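Side-chain contacts in putative O-GlcNAcase nagJ (PDB 6PV5), which probably acts as a hexosaminidase of glycoside hydrolase family 84, this chain holding the catalytic domain and neighbouring regions of a longer protein: residues 415-420 / 484-489; 448-453 / 469-474. All coordinates share one frame; numbering follows the deposited sequence.

Both contacts lie in the beta-N-acetylglucosaminidase region, away from the predicted proton donor. Contact 1 starts in the loop between barrel strands 399-403 and 431-436 and closes on helix 480-487. Contact 2 joins helix 446-457 to helix 464-476, and its two segments fall between those of contact 1 along the chain. Their centres are about 11 Å apart. They also meet directly: Gly418 O is probably hydrogen-bonded to Ser448 OG, and Lys484 NZ forms a salt bridge with Asp469 OD1. Helices 464-476 and 480-487 are consecutive. Together the contacts tie the loop before the last barrel strand to the three helices that follow that strand.

Contact 1: residues 415-420 / 484-489; sequences MALGPI and KIFANH
Leu417 holds CG anti to its carbonyl carbon (chi1 -62°), which carries CD1 across to Phe486; Phe486 holds CG anti to its backbone N (chi1 171°), which swings the ring to that methyl. Although the bond from CA to CB of Phe486 does not point at the loop, the ring ends nearer to it. The contact joins the (beta/alpha)8 barrel to a helix that follows it. Residues 415-420 belong to the loop between strands 399-403 and 431-436, and residues 484-489 run from helix 480-487 into the loop after it.

Leu417 carries the loop side alone. Its CD1 approaches the ring obliquely and lies 3.6 Å from Phe486 CE2. CD2 of the same ring is the next atom, at 4.1 Å from Leu417 CD1. Ala487 receives the base of the leucine side chain. Both CB atoms point across the interface, and the short methyl lets the backbones come close: the CA atoms of Leu417 and Ala487 are 5.6 Å apart. All three touching residues are buried.

The interface between the two segments is apolar. The polar backbone of the loop is served by neighbours, with Leu417 O accepting from Trp468 NE1 and Met415 O hydrogen-bonded to Ser490 OG. The Phe486 ring also packs edge-to-face with Phe561, joining helix 480-487 to helix 548-579. Beside the ring contact, the methyl of Ala487 rests against the first side-chain carbon of the leucine, with Leu417 CB and Ala487 CB 4.0 Å apart.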
loop_
_atom_site.group_PDB
_atom_site.type_symbol
_atom_site.label_atom_id
_atom_site.label_comp_id
_atom_site.label_asym_id
_atom_site.label_seq_id
_atom_site.Cartn_x
_atom_site.Cartn_y
_atom_site.Cartn_z
ATOM N N MET A 415 -11.761 6.285 -8.602
ATOM C CA MET A 415 -10.779 6.150 -7.538
ATOM C C MET A 415 -10.899 4.764 -6.894
ATOM O O MET A 415 -11.997 4.313 -6.591
ATOM C CB MET A 415 -10.965 7.195 -6.429
ATOM C CG MET A 415 -10.890 8.650 -6.880
ATOM S SD MET A 415 -9.272 9.046 -7.607
ATOM C CE MET A 415 -9.133 10.806 -7.298
ATOM N N ALA A 416 -9.751 4.117 -6.634
ATOM C CA ALA A 416 -9.730 2.875 -5.872
ATOM C C ALA A 416 -9.464 3.236 -4.419
ATOM O O ALA A 416 -8.382 3.727 -4.094
ATOM C CB ALA A 416 -8.668 1.949 -6.423
ATOM N N LEU A 417 -10.469 3.021 -3.563
ATOM C CA LEU A 417 -10.394 3.429 -2.171
ATOM C C LEU A 417 -10.609 2.220 -1.265
ATOM O O LEU A 417 -10.914 2.395 -0.088
ATOM C CB LEU A 417 -11.465 4.504 -1.894
ATOM C CG LEU A 417 -11.325 5.807 -2.699
ATOM C CD1 LEU A 417 -12.523 6.729 -2.434
ATOM C CD2 LEU A 417 -10.025 6.518 -2.319
ATOM N N GLY A 418 -10.440 1.005 -1.800
ATOM C CA GLY A 418 -10.675 -0.191 -0.998
ATOM C C GLY A 418 -9.420 -0.840 -0.404
ATOM O O GLY A 418 -8.285 -0.446 -0.689
ATOM N N PRO A 419 -9.585 -1.908 0.417
ATOM C CA PRO A 419 -8.443 -2.641 0.962
ATOM C C PRO A 419 -7.839 -3.570 -0.087
ATOM O O PRO A 419 -8.517 -4.006 -1.024
ATOM C CB PRO A 419 -9.076 -3.459 2.103
ATOM C CG PRO A 419 -10.473 -3.743 1.584
ATOM C CD PRO A 419 -10.878 -2.464 0.863
ATOM N N ILE A 420 -6.538 -3.842 0.070
ATOM C CA ILE A 420 -5.892 -4.970 -0.599
ATOM C C ILE A 420 -6.766 -6.203 -0.384
ATOM O O ILE A 420 -7.133 -6.527 0.730
ATOM C CB ILE A 420 -4.486 -5.176 -0.002
ATOM C CG1 ILE A 420 -3.612 -3.918 -0.127
ATOM C CG2 ILE A 420 -3.820 -6.413 -0.595
ATOM C CD1 ILE A 420 -3.535 -3.302 -1.515
ATOM N N LYS A 484 -16.293 6.081 4.857
ATOM C CA LYS A 484 -16.511 4.688 4.498
ATOM C C LYS A 484 -17.784 4.545 3.663
ATOM O O LYS A 484 -17.784 3.804 2.683
ATOM C CB LYS A 484 -16.557 3.790 5.741
ATOM C CG LYS A 484 -16.697 2.305 5.403
ATOM C CD LYS A 484 -16.744 1.407 6.605
ATOM C CE LYS A 484 -16.906 -0.059 6.235
ATOM N NZ LYS A 484 -16.784 -0.904 7.447
ATOM N N ILE A 485 -18.850 5.269 4.044
ATOM C CA ILE A 485 -20.083 5.296 3.265
ATOM C C ILE A 485 -19.779 5.650 1.808
ATOM O O ILE A 485 -20.334 5.037 0.896
ATOM C CB ILE A 485 -21.146 6.223 3.900
ATOM C CG1 ILE A 485 -21.651 5.668 5.242
ATOM C CG2 ILE A 485 -22.284 6.457 2.918
ATOM C CD1 ILE A 485 -22.397 6.680 6.116
ATOM N N PHE A 486 -18.874 6.613 1.587
ATOM C CA PHE A 486 -18.469 7.003 0.239
ATOM C C PHE A 486 -17.572 5.928 -0.385
ATOM O O PHE A 486 -17.801 5.475 -1.513
ATOM C CB PHE A 486 -17.755 8.362 0.339
ATOM C CG PHE A 486 -17.079 8.849 -0.916
ATOM C CD1 PHE A 486 -17.828 9.356 -1.971
ATOM C CD2 PHE A 486 -15.694 8.836 -1.028
ATOM C CE1 PHE A 486 -17.204 9.827 -3.124
ATOM C CE2 PHE A 486 -15.068 9.295 -2.180
ATOM C CZ PHE A 486 -15.824 9.799 -3.227
ATOM N N ALA A 487 -16.528 5.528 0.357
ATOM C CA ALA A 487 -15.524 4.605 -0.167
ATOM C C ALA A 487 -16.141 3.243 -0.506
ATOM O O ALA A 487 -15.685 2.564 -1.423
ATOM C CB ALA A 487 -14.397 4.462 0.828
ATOM N N ASN A 488 -17.199 2.864 0.211
ATOM C CA ASN A 488 -17.920 1.621 -0.050
ATOM C C ASN A 488 -18.345 1.501 -1.512
ATOM O O ASN A 488 -18.429 0.386 -2.045
ATOM C CB ASN A 488 -19.069 1.439 0.951
ATOM C CG ASN A 488 -19.919 0.197 0.760
ATOM O OD1 ASN A 488 -19.416 -0.907 0.568
ATOM N ND2 ASN A 488 -21.229 0.373 0.828
ATOM N N HIS A 489 -18.576 2.639 -2.182
ATOM C CA HIS A 489 -19.065 2.583 -3.553
ATOM C C HIS A 489 -17.930 2.753 -4.558
ATOM O O HIS A 489 -18.182 2.989 -5.731
ATOM C CB HIS A 489 -20.140 3.653 -3.787
ATOM C CG HIS A 489 -21.399 3.428 -3.024
ATOM N ND1 HIS A 489 -22.492 2.834 -3.594
ATOM C CD2 HIS A 489 -21.729 3.691 -1.739
ATOM C CE1 HIS A 489 -23.468 2.757 -2.703
ATOM N NE2 HIS A 489 -23.022 3.266 -1.557
#

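Contact 2: residues 448-453 / 469-474. With EDO (1,2-ethanediol), chain C.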
loop_
_atom_site.group_PDB
_atom_site.type_symbol
_atom_site.label_atom_id
_atom_site.label_comp_id
_atom_site.label_asym_id
_atom_site.label_seq_id
_atom_site.Cartn_x
_atom_site.Cartn_y
_atom_site.Cartn_z
ATOM N N SER A 448 -5.783 2.531 0.522
ATOM C CA SER A 448 -5.443 1.219 0.004
ATOM C C SER A 448 -4.009 0.857 0.388
ATOM O O SER A 448 -3.768 -0.244 0.863
ATOM C CB SER A 448 -5.671 1.135 -1.489
ATOM O OG SER A 448 -7.002 1.539 -1.803
ATOM N N THR A 449 -3.070 1.798 0.183
ATOM C CA THR A 449 -1.664 1.596 0.491
ATOM C C THR A 449 -1.456 1.159 1.948
ATOM O O THR A 449 -0.609 0.305 2.220
ATOM C CB THR A 449 -0.812 2.815 0.129
ATOM O OG1 THR A 449 -1.069 3.131 -1.236
ATOM C CG2 THR A 449 0.667 2.525 0.244
ATOM N N LEU A 450 -2.208 1.742 2.881
ATOM C CA LEU A 450 -2.038 1.396 4.281
ATOM C C LEU A 450 -2.536 -0.025 4.547
ATOM O O LEU A 450 -1.974 -0.708 5.404
ATOM C CB LEU A 450 -2.792 2.387 5.172
ATOM C CG LEU A 450 -2.161 3.771 5.303
ATOM C CD1 LEU A 450 -3.142 4.722 5.969
ATOM C CD2 LEU A 450 -0.864 3.695 6.107
ATOM N N THR A 451 -3.611 -0.452 3.862
ATOM C CA THR A 451 -4.066 -1.826 4.035
ATOM C C THR A 451 -2.974 -2.745 3.491
ATOM O O THR A 451 -2.769 -3.835 4.024
ATOM C CB THR A 451 -5.467 -2.107 3.458
ATOM O OG1 THR A 451 -5.430 -1.972 2.036
ATOM C CG2 THR A 451 -6.558 -1.216 4.018
ATOM N N GLY A 452 -2.284 -2.270 2.447
ATOM C CA GLY A 452 -1.133 -2.954 1.884
ATOM C C GLY A 452 0.017 -3.081 2.893
ATOM O O GLY A 452 0.707 -4.102 2.921
ATOM N N ALA A 453 0.224 -2.035 3.707
ATOM C CA ALA A 453 1.233 -2.052 4.767
ATOM C C ALA A 453 0.892 -3.127 5.796
ATOM O O ALA A 453 1.783 -3.791 6.319
ATOM C CB ALA A 453 1.337 -0.702 5.438
ATOM N N ASP A 469 -11.173 -0.505 7.755
ATOM C CA ASP A 469 -11.693 0.376 8.793
ATOM C C ASP A 469 -10.580 1.192 9.448
ATOM O O ASP A 469 -10.762 2.392 9.662
ATOM C CB ASP A 469 -12.567 -0.347 9.826
ATOM C CG ASP A 469 -13.862 -0.897 9.254
ATOM O OD1 ASP A 469 -14.323 -0.374 8.211
ATOM O OD2 ASP A 469 -14.405 -1.852 9.855
ATOM N N LYS A 470 -9.454 0.543 9.787
ATOM C CA LYS A 470 -8.377 1.230 10.487
ATOM C C LYS A 470 -7.694 2.229 9.563
ATOM O O LYS A 470 -7.289 3.297 10.010
ATOM C CB LYS A 470 -7.278 0.283 10.986
ATOM C CG LYS A 470 -7.695 -0.648 12.120
ATOM C CD LYS A 470 -7.781 0.037 13.473
ATOM C CE LYS A 470 -8.240 -0.899 14.574
ATOM N NZ LYS A 470 -7.725 -2.274 14.355
ATOM N N ALA A 471 -7.512 1.861 8.297
ATOM C CA ALA A 471 -6.850 2.779 7.379
ATOM C C ALA A 471 -7.708 4.027 7.150
ATOM O O ALA A 471 -7.184 5.133 7.041
ATOM C CB ALA A 471 -6.531 2.087 6.075
ATOM N N ILE A 472 -9.024 3.838 7.026
ATOM C CA ILE A 472 -9.945 4.959 6.844
ATOM C C ILE A 472 -9.887 5.862 8.072
ATOM O O ILE A 472 -9.871 7.079 7.944
ATOM C CB ILE A 472 -11.374 4.459 6.572
ATOM C CG1 ILE A 472 -11.484 3.882 5.161
ATOM C CG2 ILE A 472 -12.389 5.577 6.808
ATOM C CD1 ILE A 472 -12.778 3.141 4.897
ATOM N N GLU A 473 -9.808 5.265 9.265
ATOM C CA GLU A 473 -9.722 6.058 10.485
ATOM C C GLU A 473 -8.438 6.883 10.482
ATOM O O GLU A 473 -8.441 8.050 10.874
ATOM C CB GLU A 473 -9.753 5.147 11.710
ATOM C CG GLU A 473 -9.638 5.887 13.026
ATOM C CD GLU A 473 -9.946 5.032 14.250
ATOM O OE1 GLU A 473 -9.300 3.962 14.431
ATOM O OE2 GLU A 473 -10.842 5.428 15.026
ATOM N N ILE A 474 -7.332 6.268 10.045
ATOM C CA ILE A 474 -6.053 6.962 10.015
ATOM C C ILE A 474 -6.155 8.159 9.065
ATOM O O ILE A 474 -5.594 9.202 9.336
ATOM C CB ILE A 474 -4.930 5.988 9.598
ATOM C CG1 ILE A 474 -4.593 5.011 10.733
ATOM C CG2 ILE A 474 -3.692 6.730 9.071
ATOM C CD1 ILE A 474 -3.786 3.799 10.289
HETATM C C1 EDO C . -14.098 3.320 9.250
HETATM O O1 EDO C . -13.154 3.533 10.293
HETATM C C2 EDO C . -15.418 2.798 9.696
HETATM O O2 EDO C . -15.808 3.231 10.993
#
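Ser448 O is gripped by two donors of its own helix, one of them the hydroxyl of Thr451, whose methyl touches Ala471. Thr451 OG1 donates to Ser448 O at 2.7 Å, and Gly452 N gives the regular helical bond to the same oxygen at 3.0 Å. The hydroxyl comes in at a C=O...O angle of 129° and is slightly tilted from the carbonyl plane. The setting is a helix-helix packing after the last strand of the (beta/alpha)8 barrel. Helices 446-457 and 464-476 pass at 8.7 Å between the axes of their short segments, with 127° between their N-to-C directions.

The threonine torsion explains its double role. OG1 sits between the backbone N and the carbonyl carbon (chi1 66°), turned back to its own helix. CG2 is then anti to the carbonyl carbon and reaches the facing helix. The same hydroxyl is also hydrogen-bonded to Ile420 N of the barrel loop.

Ala471 lies at the middle of the interface. Its CB is 3.9 Å from Leu450 CB and equally far from Thr451 CG2, so one methyl touches two neighbouring residues. Ile474, one turn further on, meets the end of the leucine. Tyr215 packs against both Leu450 and Ile474.

On another side of helix 464-476, a 1,2-ethanediol, probably from the crystallisation liquor, donates from O1 to Asp469 O at 2.7 Å. At partly exposed Ile474, the leucine and isoleucine branches meet at an angle, and Leu450 CD1 stops 3.7 Å from Ile474 CG2.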